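Local structure of alpha-L-rhamnosidase (6GSZ) at residues V532-W536 and M612-I616; A604-H608 and H633-T637; A660-D666 and H704-Y709; Y539-G543 and E782-R786; G528-V532 and G554-V559. The protein probably hydrolyses terminal non-reducing alpha-L-rhamnose residues from alpha-L-rhamnosides, as a glycoside hydrolase with a six-hairpin catalytic domain. All coordinates share one frame; numbering follows the deposited sequence. Where two conformers were deposited one is given.

Contact 1: V532-W536 and M612-I616; sequences VGVPW and MLANI. With NAG (2-acetamido-2-deoxy-beta-D-glucopyranose), chain C.
M612 lays its side chain across one face of the W536 indole, the two chains crossing at about a right angle, on helix segments that run at 41° to one another. The CG methylene sits 3.9 Å from the centroid of the W536 five-membered ring, only 12° off the ring normal, so this is a CH-pi contact over the face. The sulfur, M612 SD, approaches W536 CG to 3.7 Å but lies obliquely toward the rim, a Met-aromatic contact. A bend at the last torsion of M612 (chi3 -69°) turns CE back to G533 CA, at 3.7 Å. V532 CG1 packs 3.7 Å from M612 CB and touches the same CE, while I616 CG1 comes to the edge of the indole, near its plane.

Polar atoms meet at the rim. Water 1, in the indole plane, accepts from W536 NE1 at 2.9 Å and also from N615 ND2, the glycosylated nitrogen; it donates to O7 of the N-acetylglucosamine on N615.

The chemistry divides in two: a buried apolar and sulfur-lined seam holds the indole face, while its N-H is satisfied by a water that ties it to the first sugar of the glycan.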
# COMPACT_ATOMS: atom_id res chain seq x y z
N VAL A 532 12.10 11.02 4.76
CA VAL A 532 11.56 12.14 5.57
C VAL A 532 10.06 12.27 5.31
O VAL A 532 9.26 12.40 6.23
CB VAL A 532 12.28 13.47 5.26
CG1 VAL A 532 11.77 14.60 6.17
CG2 VAL A 532 13.79 13.36 5.42
N GLY A 533 9.72 12.38 4.03
CA GLY A 533 8.36 12.75 3.61
C GLY A 533 7.30 11.72 3.97
O GLY A 533 6.14 12.03 4.30
N VAL A 534 7.62 10.43 3.77
CA VAL A 534 6.62 9.39 4.05
C VAL A 534 6.34 9.36 5.56
O VAL A 534 5.18 9.39 5.96
CB VAL A 534 6.94 8.03 3.42
CG1 VAL A 534 5.87 7.01 3.74
CG2 VAL A 534 7.01 8.20 1.91
N PRO A 535 7.36 9.33 6.46
CA PRO A 535 7.12 9.52 7.90
C PRO A 535 6.33 10.79 8.26
O PRO A 535 5.40 10.71 9.10
CB PRO A 535 8.53 9.51 8.50
CG PRO A 535 9.28 8.60 7.56
CD PRO A 535 8.78 9.01 6.20
N TRP A 536 6.68 11.92 7.64
CA TRP A 536 5.98 13.16 8.00
C TRP A 536 4.48 13.00 7.69
O TRP A 536 3.61 13.34 8.51
CB TRP A 536 6.57 14.33 7.21
CG TRP A 536 5.89 15.65 7.43
CD1 TRP A 536 6.15 16.56 8.40
CD2 TRP A 536 4.84 16.20 6.63
NE1 TRP A 536 5.34 17.65 8.25
CE2 TRP A 536 4.49 17.44 7.20
CE3 TRP A 536 4.11 15.71 5.55
CZ2 TRP A 536 3.46 18.22 6.68
CZ3 TRP A 536 3.09 16.46 5.03
CH2 TRP A 536 2.77 17.70 5.59
N MET A 612 10.50 19.85 7.01
CA MET A 612 9.79 18.72 7.60
C MET A 612 10.56 18.19 8.81
O MET A 612 9.95 17.84 9.86
CB MET A 612 9.55 17.58 6.61
CG MET A 612 8.45 17.85 5.59
SD MET A 612 8.09 16.42 4.56
CE MET A 612 9.55 16.25 3.54
N LEU A 613 11.89 18.11 8.69
CA LEU A 613 12.70 17.57 9.79
C LEU A 613 12.67 18.52 11.02
O LEU A 613 12.61 18.04 12.14
CB LEU A 613 14.12 17.26 9.30
CG LEU A 613 15.05 16.62 10.34
CD1 LEU A 613 14.49 15.27 10.84
CD2 LEU A 613 16.43 16.45 9.73
N ALA A 614 12.70 19.83 10.80
CA ALA A 614 12.51 20.81 11.88
C ALA A 614 11.18 20.53 12.59
O ALA A 614 11.14 20.49 13.81
CB ALA A 614 12.56 22.23 11.36
N ASN A 615 10.11 20.36 11.80
CA ASN A 615 8.77 20.21 12.33
C ASN A 615 8.63 18.89 13.08
O ASN A 615 8.04 18.84 14.17
CB ASN A 615 7.72 20.42 11.25
CG ASN A 615 7.64 21.87 10.83
OD1 ASN A 615 8.50 22.71 11.21
ND2 ASN A 615 6.64 22.18 10.03
N ILE A 616 9.20 17.81 12.51
CA ILE A 616 9.17 16.52 13.20
C ILE A 616 9.94 16.61 14.52
O ILE A 616 9.51 16.08 15.56
CB ILE A 616 9.77 15.41 12.29
CG1 ILE A 616 8.86 15.13 11.10
CG2 ILE A 616 10.08 14.19 13.10
CD1 ILE A 616 9.62 14.36 10.02
C1 NAG C . 6.51 23.53 9.54
C2 NAG C . 5.59 23.56 8.33
C3 NAG C . 5.42 25.00 7.84
C4 NAG C . 5.01 25.90 9.00
C5 NAG C . 5.96 25.72 10.17
C6 NAG C . 5.56 26.53 11.40
C7 NAG C . 5.44 21.73 6.73
C8 NAG C . 6.17 20.98 5.65
N2 NAG C . 6.12 22.72 7.30
O3 NAG C . 4.43 25.03 6.82
O4 NAG C . 5.13 27.25 8.52
O5 NAG C . 5.98 24.33 10.54
O6 NAG C . 4.24 26.15 11.87
O7 NAG C . 4.32 21.42 7.08
O HOH W 1 4.72 20.06 9.78

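Contact 2: A604-H608 and H633-T637; sequences AYLLH and HAKLT
L607 and H633 meet through a methyl group and a ring face. L607 CD1 stands over the H633 imidazole, 4.0 Å from its centroid and 24° off the normal, displaced toward the rim. At the edge of the same ring, in its plane, the backbone oxygen L607 O faces H633 CD2 at 3.2 Å, so one leucine touches the imidazole twice, from above and from the side. The CD1 methyl serves other neighbours too: it lies 3.4 Å from T637 OG1 and 3.9 Å from L636 CB, and L607 CD2 reaches the same L636 CB. The isobutyl group is thus wedged into the groove between H633, L636 and T637.

The next shell fixes the walls of that groove. H633 holds CG anti to its backbone N (chi1 -175°), which brings its ring beside the leucine. T637 OG1 donates to H633 O at 2.8 Å from above the carbonyl plane, while T637 N reaches the same oxygen from the opposite face; H633 O is gripped twice, and the OG1 bond keeps the hydroxyl beside the L607 methyl. Farther out, H633 also touches T610 and D611 of helix 598-619, and its side chain is about 4 Å from a bound calcium ion. H608 of helix 598-619, directed away from this contact, stacks on F665.

The segment axes run 10.1 Å apart at 164°, nearly antiparallel. Helices 598-619 and 623-644 follow one another along the chain, and their packing is consistent with the all-helical (alpha/alpha)6 barrel of six-hairpin glycosidases.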
# COMPACT_ATOMS: atom_id res chain seq x y z
N ALA A 604 14.93 22.62 -4.01
CA ALA A 604 13.60 22.91 -3.42
C ALA A 604 13.21 21.79 -2.45
O ALA A 604 12.77 22.06 -1.32
CB ALA A 604 12.57 23.10 -4.49
N TYR A 605 13.40 20.52 -2.90
CA TYR A 605 13.08 19.40 -2.05
C TYR A 605 14.03 19.25 -0.83
O TYR A 605 13.60 18.76 0.23
CB TYR A 605 12.99 18.10 -2.85
CG TYR A 605 11.63 17.86 -3.43
CD1 TYR A 605 11.24 18.41 -4.64
CD2 TYR A 605 10.69 17.11 -2.73
CE1 TYR A 605 9.99 18.18 -5.19
CE2 TYR A 605 9.43 16.89 -3.26
CZ TYR A 605 9.07 17.42 -4.49
OH TYR A 605 7.80 17.19 -5.00
N LEU A 606 15.29 19.70 -0.96
CA LEU A 606 16.20 19.75 0.19
C LEU A 606 15.64 20.71 1.25
O LEU A 606 15.63 20.38 2.43
CB LEU A 606 17.60 20.16 -0.27
CG LEU A 606 18.54 20.69 0.82
CD1 LEU A 606 18.81 19.65 1.88
CD2 LEU A 606 19.83 21.22 0.23
N LEU A 607 15.20 21.89 0.82
CA LEU A 607 14.60 22.84 1.75
C LEU A 607 13.35 22.22 2.40
O LEU A 607 13.15 22.33 3.59
CB LEU A 607 14.26 24.13 1.01
CG LEU A 607 15.32 25.23 1.00
CD1 LEU A 607 15.58 25.74 2.39
CD2 LEU A 607 16.62 24.83 0.41
N HIS A 608 12.52 21.57 1.57
CA HIS A 608 11.28 20.95 2.08
C HIS A 608 11.63 19.87 3.13
O HIS A 608 10.97 19.76 4.19
CB HIS A 608 10.44 20.41 0.92
CG HIS A 608 9.20 19.74 1.36
ND1 HIS A 608 8.26 20.37 2.14
CD2 HIS A 608 8.74 18.52 1.06
CE1 HIS A 608 7.25 19.53 2.32
NE2 HIS A 608 7.53 18.38 1.64
N HIS A 633 17.36 25.79 7.54
CA HIS A 633 16.34 26.12 6.56
C HIS A 633 16.43 27.61 6.16
O HIS A 633 16.33 27.95 4.99
CB HIS A 633 14.97 25.74 7.08
CG HIS A 633 13.88 25.94 6.11
ND1 HIS A 633 13.18 27.11 5.99
CD2 HIS A 633 13.33 25.09 5.23
CE1 HIS A 633 12.26 26.96 5.05
NE2 HIS A 633 12.34 25.73 4.56
N ALA A 634 16.63 28.50 7.15
CA ALA A 634 16.69 29.91 6.83
C ALA A 634 17.94 30.21 5.99
O ALA A 634 17.84 30.94 5.00
CB ALA A 634 16.68 30.72 8.11
N LYS A 635 19.09 29.63 6.35
CA LYS A 635 20.33 29.90 5.61
C LYS A 635 20.24 29.35 4.19
O LYS A 635 20.63 30.02 3.21
CB LYS A 635 21.55 29.38 6.38
CG LYS A 635 21.87 30.10 7.69
CD LYS A 635 22.08 31.59 7.58
N LEU A 636 19.67 28.15 4.04
CA LEU A 636 19.58 27.55 2.73
C LEU A 636 18.47 28.16 1.87
O LEU A 636 18.54 28.10 0.65
CB LEU A 636 19.40 26.04 2.83
CG LEU A 636 20.56 25.28 3.46
CD1 LEU A 636 20.23 23.80 3.51
CD2 LEU A 636 21.82 25.50 2.66
N THR A 637 17.47 28.79 2.50
CA THR A 637 16.48 29.50 1.75
C THR A 637 17.16 30.68 1.00
O THR A 637 16.90 30.93 -0.18
CB THR A 637 15.34 29.99 2.64
OG1 THR A 637 14.55 28.90 3.12
CG2 THR A 637 14.45 30.93 1.88

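Contact 3: A660-D666 and H704-Y709; sequences ALPLYFD and HTLSKY. With CA (calcium ion), chain Q; MAN (alpha-D-mannopyranose), chain B.
K708 reaches across to D666 with a fully extended side chain. CG is anti to the backbone N (chi1 174°), and the remaining torsions stay near 180°, carrying the chain straight from CB past Y664. CD passes 4.4 Å from Y664 CD1, and CE comes to 3.3 Å from D666 OD1. At the tip K708 NZ forms a salt bridge with D666, 2.8 Å from OD1 and with OD2 also close, although the individual hydrogen bonds are weak in geometry. NZ also makes weak bonds to Y664 O, at 3.0 Å, and to L663 O. Water 3, which donates to Y664 O, sits over the centre of the Y664 ring.

Acceptors at the end of helix 656-664 thus gather round the ammonium group, where D666, with positive phi, closes a Schellman motif; its charge would suit the carbonyl oxygens there. Water 2 donates to D666 OD1 and L663 O; its approach to Y709 OH is very short and doubtful. The backbone O of D666 binds a calcium ion at 2.3 Å, completed by mannose O2 and O3 and four waters.

Nearer the middle of the contact T705 CG2 packs on L663 CB at 3.6 Å, while T705 OG1 bonds to L701 O in its own helix.

The segments of helices 656-664 and 699-708 cross at 53°. Helix 671-687 lies against L706 and Y709, whereas L661 and F665 pack on helix 598-619.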
# COMPACT_ATOMS: atom_id res chain seq x y z
N ALA A 660 5.75 26.10 -9.03
CA ALA A 660 4.93 25.47 -7.98
C ALA A 660 5.78 25.13 -6.76
O ALA A 660 5.36 25.29 -5.61
CB ALA A 660 4.22 24.25 -8.50
N LEU A 661 7.00 24.61 -6.97
CA LEU A 661 7.81 24.19 -5.81
C LEU A 661 8.16 25.34 -4.87
O LEU A 661 7.90 25.21 -3.66
CB LEU A 661 9.04 23.40 -6.25
CG LEU A 661 8.77 22.12 -7.03
CD1 LEU A 661 10.06 21.42 -7.38
CD2 LEU A 661 7.84 21.19 -6.25
N PRO A 662 8.77 26.45 -5.34
CA PRO A 662 9.04 27.54 -4.40
C PRO A 662 7.76 28.19 -3.82
O PRO A 662 7.82 28.68 -2.72
CB PRO A 662 9.90 28.50 -5.22
CG PRO A 662 9.46 28.24 -6.65
CD PRO A 662 9.28 26.74 -6.70
N LEU A 663 6.64 28.13 -4.53
CA LEU A 663 5.39 28.60 -3.98
C LEU A 663 4.93 27.70 -2.83
O LEU A 663 4.59 28.18 -1.75
CB LEU A 663 4.32 28.69 -5.07
CG LEU A 663 4.51 29.86 -6.04
CD1 LEU A 663 3.56 29.72 -7.23
CD2 LEU A 663 4.28 31.19 -5.33
N TYR A 664 4.92 26.38 -3.04
CA TYR A 664 4.40 25.50 -1.99
C TYR A 664 5.35 25.45 -0.79
O TYR A 664 4.92 25.32 0.37
CB TYR A 664 4.19 24.08 -2.54
CG TYR A 664 3.31 23.25 -1.66
CD1 TYR A 664 1.96 23.52 -1.57
CD2 TYR A 664 3.84 22.26 -0.86
CE1 TYR A 664 1.15 22.81 -0.71
CE2 TYR A 664 3.04 21.53 0.01
CZ TYR A 664 1.68 21.80 0.06
OH TYR A 664 0.86 21.14 0.91
N PHE A 665 6.67 25.52 -1.07
CA PHE A 665 7.69 25.41 -0.05
C PHE A 665 8.06 26.77 0.59
O PHE A 665 8.92 26.82 1.47
CB PHE A 665 8.94 24.71 -0.60
CG PHE A 665 8.74 23.28 -1.09
CD1 PHE A 665 7.72 22.46 -0.65
CD2 PHE A 665 9.61 22.78 -2.04
CE1 PHE A 665 7.59 21.16 -1.11
CE2 PHE A 665 9.48 21.50 -2.53
CZ PHE A 665 8.47 20.70 -2.07
N ASP A 666 7.41 27.85 0.13
CA ASP A 666 7.52 29.21 0.72
C ASP A 666 8.98 29.71 0.65
O ASP A 666 9.57 30.13 1.65
CB ASP A 666 6.96 29.25 2.15
CG ASP A 666 5.47 28.98 2.25
OD1 ASP A 666 4.70 29.62 1.50
OD2 ASP A 666 5.09 28.17 3.12
N HIS A 704 -2.68 21.81 -4.80
CA HIS A 704 -2.57 22.37 -3.46
C HIS A 704 -1.88 23.72 -3.51
O HIS A 704 -2.22 24.62 -2.72
CB HIS A 704 -1.85 21.43 -2.51
CG HIS A 704 -2.61 20.17 -2.32
ND1 HIS A 704 -3.87 20.16 -1.76
CD2 HIS A 704 -2.33 18.90 -2.67
CE1 HIS A 704 -4.32 18.91 -1.74
NE2 HIS A 704 -3.39 18.12 -2.31
N THR A 705 -0.93 23.89 -4.43
CA THR A 705 -0.21 25.13 -4.56
C THR A 705 -1.17 26.21 -5.06
O THR A 705 -1.21 27.35 -4.55
CB THR A 705 0.99 25.00 -5.51
OG1 THR A 705 1.91 24.03 -5.00
CG2 THR A 705 1.70 26.32 -5.71
N LEU A 706 -1.96 25.88 -6.10
CA LEU A 706 -2.87 26.86 -6.67
C LEU A 706 -3.92 27.24 -5.63
O LEU A 706 -4.23 28.44 -5.45
CB LEU A 706 -3.50 26.31 -7.96
CG LEU A 706 -2.55 26.26 -9.15
CD1 LEU A 706 -3.09 25.33 -10.21
CD2 LEU A 706 -2.33 27.65 -9.71
N SER A 707 -4.47 26.28 -4.90
CA SER A 707 -5.47 26.57 -3.87
C SER A 707 -4.86 27.41 -2.73
O SER A 707 -5.53 28.29 -2.20
CB SER A 707 -6.09 25.30 -3.34
OG SER A 707 -6.83 24.65 -4.36
N LYS A 708 -3.61 27.18 -2.36
CA LYS A 708 -2.92 27.93 -1.30
C LYS A 708 -2.95 29.43 -1.63
O LYS A 708 -3.05 30.26 -0.70
CB LYS A 708 -1.47 27.43 -1.19
CG LYS A 708 -0.56 28.20 -0.24
CD LYS A 708 0.81 27.56 -0.14
CE LYS A 708 1.75 28.29 0.80
NZ LYS A 708 2.92 27.44 1.13
N TYR A 709 -2.93 29.77 -2.92
CA TYR A 709 -2.90 31.18 -3.40
C TYR A 709 -4.24 31.64 -3.96
O TYR A 709 -4.31 32.70 -4.65
CB TYR A 709 -1.77 31.34 -4.42
CG TYR A 709 -0.51 31.59 -3.66
CD1 TYR A 709 -0.26 32.85 -3.14
CD2 TYR A 709 0.32 30.56 -3.30
CE1 TYR A 709 0.85 33.09 -2.36
CE2 TYR A 709 1.43 30.77 -2.52
CZ TYR A 709 1.70 32.05 -2.06
OH TYR A 709 2.78 32.24 -1.28
CA CA Q . 10.30 30.48 3.83
C1 MAN B . 6.82 32.80 5.71
C2 MAN B . 8.23 32.18 5.59
C3 MAN B . 9.10 33.23 4.83
C4 MAN B . 8.42 33.75 3.55
C5 MAN B . 7.00 34.25 3.84
C6 MAN B . 6.26 34.80 2.61
O2 MAN B . 8.28 30.79 5.04
O3 MAN B . 10.42 32.69 4.58
O4 MAN B . 9.10 34.88 2.96
O5 MAN B . 6.27 33.17 4.43
O6 MAN B . 6.35 33.91 1.49
O HOH W 2 4.82 30.80 -1.03
O HOH W 3 2.33 25.06 1.81
O HOH W 4 9.54 28.29 3.90
O HOH W 5 10.45 29.97 6.23
O HOH W 6 12.27 30.02 4.15
O HOH W 7 11.29 32.32 2.05

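Contact 4: Y539-G543 and E782-R786; sequences YESFG and EPGWR
The backbone N of G784 donates to E540 O at 2.8 Å with a nearly straight N-H (168°), approaching from above the carbonyl plane, and so ties a type II beta turn from E782 to W785 to the last turn of helix 530-542. Two CA-H...O contacts run beside this bond: P783 CA to the same E540 O, and G784 CA to S541 O at 3.5 Å. Where the helix ends, G543, with positive phi, brings its N within 3.6 Å of G784 CA; at two glycines the backbones meet directly.

Among the side chains, P783 lies over one face of the Y539 ring, CB 3.8 Å from the centroid and displaced toward the rim. P783 CG touches Y539 CE2 at 3.6 Å and also lies 3.7 Å from E540 OE2. Y539 has CG anti to its backbone N (chi1 -178°), which brings a ring face under the proline. W785 turns its indole edge to the helix: S541 O lies in the ring plane, 3.1 Å from W785 CD1. Water 8 links W785 NE1 to S541 OG, a hydroxyl that is also bonded to Q537 and N482.

Within the loop, R786 grips E782 side-on, NE and NH2 each taking the syn lone pair of one carboxylate oxygen, with both partners in the guanidinium plane. The salt bridge spans the beta turn. The W785 ring also meets that of F805 on strand 800-807, their planes about 40° apart.

The arrangement is an interdomain junction: a type II turn between strands 778-780 and 787-790 of the C-terminal beta domain docks on a helix C-terminus of the six-hairpin catalytic domain.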
# COMPACT_ATOMS: atom_id res chain seq x y z
N TYR A 539 2.57 10.61 10.02
CA TYR A 539 2.19 11.25 11.28
C TYR A 539 1.00 12.22 11.10
O TYR A 539 0.05 12.15 11.89
CB TYR A 539 3.41 11.96 11.85
CG TYR A 539 3.14 12.62 13.18
CD1 TYR A 539 2.83 11.84 14.27
CD2 TYR A 539 3.16 13.98 13.36
CE1 TYR A 539 2.54 12.37 15.52
CE2 TYR A 539 2.95 14.54 14.62
CZ TYR A 539 2.62 13.73 15.70
OH TYR A 539 2.35 14.25 16.93
N GLU A 540 1.00 12.98 10.00
CA GLU A 540 -0.14 13.85 9.71
C GLU A 540 -1.43 13.01 9.65
O GLU A 540 -2.49 13.40 10.19
CB GLU A 540 0.04 14.57 8.39
CG GLU A 540 1.12 15.64 8.45
CD GLU A 540 0.86 16.80 9.39
OE1 GLU A 540 -0.14 17.51 9.17
OE2 GLU A 540 1.66 16.92 10.37
N SER A 541 -1.33 11.82 9.04
CA SER A 541 -2.54 11.01 8.81
C SER A 541 -3.00 10.26 10.08
O SER A 541 -4.22 10.15 10.33
CB SER A 541 -2.25 10.00 7.72
OG SER A 541 -2.06 10.65 6.48
N PHE A 542 -2.03 9.69 10.83
CA PHE A 542 -2.41 8.72 11.91
C PHE A 542 -2.01 9.16 13.33
O PHE A 542 -2.45 8.58 14.30
CB PHE A 542 -1.92 7.32 11.57
CG PHE A 542 -2.43 6.81 10.25
CD1 PHE A 542 -3.75 6.47 10.06
CD2 PHE A 542 -1.57 6.72 9.18
CE1 PHE A 542 -4.21 6.04 8.82
CE2 PHE A 542 -2.02 6.30 7.93
CZ PHE A 542 -3.33 5.96 7.75
N GLY A 543 -1.17 10.19 13.43
CA GLY A 543 -0.82 10.78 14.70
C GLY A 543 -0.01 9.95 15.67
O GLY A 543 -0.03 10.18 16.88
N GLU A 782 -4.96 18.62 13.04
CA GLU A 782 -3.99 18.11 13.99
C GLU A 782 -3.59 16.75 13.45
O GLU A 782 -4.46 16.03 12.93
CB GLU A 782 -4.61 17.93 15.38
CG GLU A 782 -3.71 17.39 16.44
CD GLU A 782 -4.44 17.22 17.77
OE1 GLU A 782 -4.62 18.23 18.45
OE2 GLU A 782 -4.90 16.09 18.08
N PRO A 783 -2.31 16.36 13.56
CA PRO A 783 -1.91 15.02 13.09
C PRO A 783 -2.80 13.94 13.70
O PRO A 783 -2.94 13.90 14.90
CB PRO A 783 -0.45 14.90 13.57
CG PRO A 783 0.04 16.31 13.61
CD PRO A 783 -1.16 17.14 14.02
N GLY A 784 -3.37 13.07 12.85
CA GLY A 784 -4.24 12.03 13.33
C GLY A 784 -5.73 12.33 13.32
O GLY A 784 -6.51 11.49 13.78
N TRP A 785 -6.13 13.54 12.88
CA TRP A 785 -7.53 13.89 12.61
C TRP A 785 -8.39 14.10 13.87
O TRP A 785 -9.60 14.17 13.73
CB TRP A 785 -8.20 12.89 11.68
CG TRP A 785 -7.67 12.85 10.28
CD1 TRP A 785 -6.62 12.12 9.80
CD2 TRP A 785 -8.28 13.44 9.13
NE1 TRP A 785 -6.49 12.30 8.46
CE2 TRP A 785 -7.51 13.08 8.00
CE3 TRP A 785 -9.42 14.22 8.92
CZ2 TRP A 785 -7.82 13.48 6.71
CZ3 TRP A 785 -9.73 14.62 7.66
CH2 TRP A 785 -8.96 14.24 6.56
N ARG A 786 -7.79 14.33 15.05
CA ARG A 786 -8.63 14.66 16.20
C ARG A 786 -9.19 16.08 16.07
O ARG A 786 -10.21 16.43 16.72
CB ARG A 786 -7.80 14.57 17.48
CG ARG A 786 -8.59 14.58 18.78
CD ARG A 786 -7.64 14.69 19.98
NE ARG A 786 -6.95 16.00 19.99
CZ ARG A 786 -7.32 17.08 20.67
NH1 ARG A 786 -8.35 17.00 21.52
NH2 ARG A 786 -6.68 18.21 20.43
O HOH W 8 -5.05 10.68 6.13

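Contact 5: G528-V532 and G554-V559; sequences GDAIV and GAKDWV. With NAG (2-acetamido-2-deoxy-beta-D-glucopyranose), chain D.
D529 OD1 is gripped by two partners, W558 NE1 across the contact and the hydroxyl of S609 on helix 598-619. The indole bond is short, 2.8 Å from W558 NE1 to D529 OD1, and close to straight at 166°. The oxygen lies nearly in the indole plane, but the N-H meets it from well above the carboxylate plane; ring and carboxylate stand 85° apart. The second oxygen, D529 OD2, accepts from I526 N, so the carboxylate is held at both ends.

Beside that bond the indole rests on backbone. G528 CA lies over one face, 3.9 Å from the centroid of the W558 six-membered ring, a CH-pi contact that uses the absence of a side chain at this position. The G528 carbonyl oxygen stands over the middle of the indole on that face.

The stem of the tryptophan meets I531, whose CG2 sits between the backbone N and the carbonyl carbon and presses to 3.4 Å from W558 CB. I531 CG1 lies 3.7 Å from G554 C, where the helix again offers only backbone. V532 CG2 adds a contact of 3.8 Å to W558 CD1 and reaches A555 CB as well.

K556 points away from this contact to sugar: its NZ donates to O7 of a neighbouring N-acetylglucosamine and pairs with D560.

All eight residues that touch are buried. The indole N-H, buried with them, is satisfied by a carboxylate that a backbone N-H and a serine also hold, which probably fixes the rotation of the indole and ties the residues leading into helix 530-542 to helix 545-562.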
# COMPACT_ATOMS: atom_id res chain seq x y z
N GLY A 528 15.17 9.95 -2.51
CA GLY A 528 15.80 9.80 -1.23
C GLY A 528 15.02 10.48 -0.11
O GLY A 528 15.01 10.03 1.04
N ASP A 529 14.38 11.61 -0.47
CA ASP A 529 13.59 12.38 0.48
C ASP A 529 12.39 11.59 1.01
O ASP A 529 11.77 12.04 1.98
CB ASP A 529 13.14 13.71 -0.09
CG ASP A 529 14.31 14.68 -0.27
OD1 ASP A 529 15.01 14.95 0.76
OD2 ASP A 529 14.46 15.16 -1.42
N ALA A 530 12.03 10.44 0.41
CA ALA A 530 10.95 9.63 0.96
C ALA A 530 11.15 9.27 2.44
O ALA A 530 10.15 9.07 3.16
CB ALA A 530 10.76 8.38 0.16
N ILE A 531 12.42 9.13 2.85
CA ILE A 531 12.72 8.71 4.23
C ILE A 531 12.33 9.80 5.26
O ILE A 531 12.27 9.50 6.46
CB ILE A 531 14.20 8.27 4.35
CG1 ILE A 531 14.49 7.41 5.57
CG2 ILE A 531 15.14 9.46 4.24
CD1 ILE A 531 13.81 6.10 5.54
N VAL A 532 12.10 11.02 4.76
CA VAL A 532 11.56 12.14 5.57
C VAL A 532 10.06 12.27 5.31
O VAL A 532 9.26 12.40 6.23
CB VAL A 532 12.28 13.47 5.26
CG1 VAL A 532 11.77 14.60 6.17
CG2 VAL A 532 13.79 13.36 5.42
N GLY A 554 16.08 7.69 10.51
CA GLY A 554 16.22 7.66 9.06
C GLY A 554 16.17 9.05 8.44
O GLY A 554 16.97 9.42 7.56
N ALA A 555 15.17 9.83 8.88
CA ALA A 555 14.99 11.19 8.38
C ALA A 555 16.20 12.09 8.71
O ALA A 555 16.72 12.77 7.84
CB ALA A 555 13.69 11.76 8.94
N LYS A 556 16.64 12.04 9.96
CA LYS A 556 17.74 12.86 10.39
C LYS A 556 19.06 12.46 9.71
O LYS A 556 19.82 13.31 9.24
CB LYS A 556 17.87 12.82 11.91
CG LYS A 556 19.08 13.56 12.46
CD LYS A 556 18.98 13.81 13.95
CE LYS A 556 20.27 14.29 14.60
NZ LYS A 556 20.94 15.46 14.00
N ASP A 557 19.32 11.16 9.59
CA ASP A 557 20.58 10.73 8.98
C ASP A 557 20.60 11.08 7.49
O ASP A 557 21.66 11.39 6.95
CB ASP A 557 20.79 9.23 9.14
CG ASP A 557 21.26 8.79 10.52
OD1 ASP A 557 21.68 9.66 11.32
OD2 ASP A 557 21.21 7.56 10.80
N TRP A 558 19.44 11.05 6.82
CA TRP A 558 19.37 11.44 5.43
C TRP A 558 19.83 12.90 5.24
O TRP A 558 20.66 13.21 4.38
CB TRP A 558 17.97 11.23 4.89
CG TRP A 558 17.70 11.85 3.56
CD1 TRP A 558 16.86 12.87 3.31
CD2 TRP A 558 18.28 11.52 2.29
NE1 TRP A 558 16.84 13.21 1.99
CE2 TRP A 558 17.71 12.37 1.32
CE3 TRP A 558 19.21 10.56 1.84
CZ2 TRP A 558 18.04 12.34 -0.02
CZ3 TRP A 558 19.54 10.55 0.51
CH2 TRP A 558 18.94 11.38 -0.43
N VAL A 559 19.23 13.81 6.04
CA VAL A 559 19.57 15.21 5.90
C VAL A 559 21.04 15.42 6.31
O VAL A 559 21.78 16.15 5.65
CB VAL A 559 18.61 16.08 6.69
CG1 VAL A 559 19.01 17.54 6.73
CG2 VAL A 559 17.22 15.94 6.10
C1 NAG D . 22.31 20.31 12.30
C2 NAG D . 22.72 19.02 13.08
C3 NAG D . 24.07 18.51 12.58
C4 NAG D . 24.05 18.39 11.04
C5 NAG D . 23.47 19.60 10.36
C6 NAG D . 23.21 19.39 8.87
C7 NAG D . 21.77 18.90 15.30
C8 NAG D . 21.91 19.18 16.76
N2 NAG D . 22.79 19.22 14.51
O3 NAG D . 24.37 17.26 13.20
O4 NAG D . 25.39 18.30 10.52
O5 NAG D . 22.21 20.03 10.95
O6 NAG D . 22.02 18.61 8.63
O7 NAG D . 20.70 18.44 14.85

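Contacts 1 and 5 share V532 and lie 8 Å apart between centres; L613 of contact 1 also packs on A555 and V559 of contact 5, joining helices 530-542, 545-562 and 598-619. Contact 2 extends this along helix 598-619, its centre 13 Å from that of contact 1. H608 and Y605 of contact 2 meet F665 of contact 3, carrying the packing on to helices 656-664 and 699-708. Contact 4, also centred 13 Å from contact 1, continues helix 530-542 to the C-terminal domain, and its sequence loop encloses contacts 2 and 3. Contact 5 follows directly on W527, which lines the pocket that holds a bound beta-D-glucopyranose.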